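PDB 4OIF: beta-galactosidase from Geobacillus stearothermophilus, which probably hydrolyses terminal non-reducing beta-D-galactose residues from beta-D-galactosides, as a trimeric glycoside hydrolase of family 42. Local coordinates for residues G118-C123 / S156-G161. Residues are numbered along the deposited sequence; the frame is centred on the assembly and turned at random.
Sequences GRHNHC and SNEYGG. With ZN (zinc ion), chain D; GOL (glycerol), chain F.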
# COMPACT_ATOMS: atom_id res chain seq x y z
N GLY A 118 -20.53 -13.00 0.42
CA GLY A 118 -19.67 -13.33 -0.70
C GLY A 118 -19.98 -14.72 -1.21
O GLY A 118 -21.14 -15.13 -1.24
N ARG A 119 -18.94 -15.45 -1.59
CA ARG A 119 -19.07 -16.78 -2.17
C ARG A 119 -17.75 -17.53 -2.11
O ARG A 119 -16.71 -16.93 -1.82
CB ARG A 119 -19.53 -16.70 -3.62
CG ARG A 119 -18.50 -16.04 -4.51
CD ARG A 119 -18.90 -16.03 -5.96
NE ARG A 119 -17.81 -15.59 -6.82
CZ ARG A 119 -17.81 -15.68 -8.14
NH1 ARG A 119 -18.88 -16.17 -8.76
NH2 ARG A 119 -16.77 -15.27 -8.85
N HIS A 120 -17.81 -18.82 -2.41
CA HIS A 120 -16.61 -19.66 -2.54
C HIS A 120 -15.86 -19.77 -1.22
O HIS A 120 -14.67 -20.09 -1.22
CB HIS A 120 -15.64 -19.12 -3.61
CG HIS A 120 -16.23 -18.96 -4.97
ND1 HIS A 120 -15.59 -18.26 -5.98
CD2 HIS A 120 -17.39 -19.40 -5.51
CE1 HIS A 120 -16.33 -18.29 -7.07
NE2 HIS A 120 -17.43 -18.97 -6.81
N ASN A 121 -16.52 -19.49 -0.10
CA ASN A 121 -15.77 -19.25 1.12
C ASN A 121 -16.27 -20.03 2.34
O ASN A 121 -16.38 -19.50 3.45
CB ASN A 121 -15.75 -17.75 1.40
CG ASN A 121 -17.15 -17.15 1.41
OD1 ASN A 121 -18.15 -17.87 1.38
ND2 ASN A 121 -17.22 -15.82 1.47
N HIS A 122 -16.57 -21.30 2.11
CA HIS A 122 -16.95 -22.22 3.17
C HIS A 122 -15.72 -22.85 3.83
O HIS A 122 -14.68 -23.01 3.20
CB HIS A 122 -17.81 -23.32 2.60
CG HIS A 122 -17.11 -24.14 1.56
ND1 HIS A 122 -16.92 -23.70 0.27
CD2 HIS A 122 -16.54 -25.36 1.64
CE1 HIS A 122 -16.28 -24.63 -0.41
NE2 HIS A 122 -16.03 -25.65 0.39
N CYS A 123 -15.86 -23.22 5.10
CA CYS A 123 -14.89 -24.07 5.77
C CYS A 123 -14.84 -25.43 5.06
O CYS A 123 -15.87 -26.10 4.95
CB CYS A 123 -15.25 -24.21 7.26
SG CYS A 123 -14.46 -25.60 8.15
N SER A 156 -19.50 -27.48 -7.82
CA SER A 156 -19.23 -26.22 -7.14
C SER A 156 -18.89 -25.13 -8.14
O SER A 156 -19.35 -25.16 -9.29
CB SER A 156 -18.09 -26.36 -6.12
OG SER A 156 -18.08 -25.25 -5.24
N ASN A 157 -18.06 -24.18 -7.71
CA ASN A 157 -17.59 -23.14 -8.61
C ASN A 157 -16.28 -22.50 -8.14
O ASN A 157 -16.19 -22.02 -7.01
CB ASN A 157 -18.66 -22.07 -8.78
CG ASN A 157 -18.35 -21.14 -9.92
OD1 ASN A 157 -18.60 -21.46 -11.08
ND2 ASN A 157 -17.79 -19.98 -9.59
N GLU A 158 -15.29 -22.50 -9.03
CA GLU A 158 -13.98 -21.88 -8.79
C GLU A 158 -13.45 -22.11 -7.38
O GLU A 158 -13.20 -21.15 -6.64
CB GLU A 158 -14.04 -20.37 -9.08
CG GLU A 158 -14.15 -20.04 -10.57
CD GLU A 158 -13.88 -18.58 -10.90
OE1 GLU A 158 -14.23 -17.69 -10.09
OE2 GLU A 158 -13.32 -18.33 -12.00
N TYR A 159 -13.32 -23.39 -7.00
CA TYR A 159 -12.74 -23.79 -5.72
C TYR A 159 -11.51 -22.97 -5.36
O TYR A 159 -10.67 -22.70 -6.22
CB TYR A 159 -12.34 -25.27 -5.75
CG TYR A 159 -13.44 -26.27 -5.55
CD1 TYR A 159 -14.23 -26.26 -4.40
CD2 TYR A 159 -13.66 -27.28 -6.49
CE1 TYR A 159 -15.23 -27.21 -4.20
CE2 TYR A 159 -14.65 -28.23 -6.30
CZ TYR A 159 -15.43 -28.20 -5.15
OH TYR A 159 -16.42 -29.14 -4.97
N GLY A 160 -11.38 -22.59 -4.09
CA GLY A 160 -10.27 -21.76 -3.70
C GLY A 160 -10.43 -21.17 -2.32
O GLY A 160 -11.55 -21.00 -1.81
N GLY A 161 -9.29 -20.85 -1.70
CA GLY A 161 -9.29 -20.29 -0.36
C GLY A 161 -8.98 -21.33 0.70
O GLY A 161 -8.94 -22.53 0.42
ZN ZN D . -12.31 -24.70 8.90
C1 GOL F . -18.25 -15.10 -12.50
O1 GOL F . -17.67 -14.19 -11.58
C2 GOL F . -18.23 -16.47 -11.86
O2 GOL F . -19.39 -17.18 -12.19
C3 GOL F . -16.95 -17.20 -12.28
O3 GOL F . -16.90 -18.50 -11.74
O HOH W 1 -14.17 -22.38 -2.85
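The H120 imidazole lies sandwiched between the 156-161 loop and the guanidinium of R119. Over one face sits the carbonyl O of N157, 3.2 Å from CD2; against the opposite face lies NE of R119, with CE1 of H120 3.0 Å from the guanidinium plane, toward its rim. CB of E158 approaches from the N157 carbonyl side, 3.7 Å from CE1, and ND2 of N157 lies 3.0 Å from NE2, tilted to that same side, ring and amide planes 38° apart. CG of H120, anti to the carbonyl carbon (chi1 -57°), brings the ring over the N157 carbonyl.

Beyond the ring the contact is looser, carried by charge, glycerol and water. NH2 of R119 faces OE1 of E158 at 3.7 Å, a long, charge-only salt bridge with the oxygen well out of the guanidinium plane. Glycerol, probably from the crystallisation liquor, joins both loops: O1 accepts a bent bond from NH2 of R119, and O3 a straighter one from ND2 of N157 (2.8 Å, 166°). A water bridges the backbones, donating to O of H120 (2.9 Å) and accepting from N of G160.

N255 fixes the amide of N157 through OD1, and C123 joins C163, C165 and C168 around zinc. With R119 and N157 predicted substrate ligands, E158 the predicted proton donor and E322 the predicted nucleophile, this is probably the galactose-binding pocket of a GH42 TIM barrel.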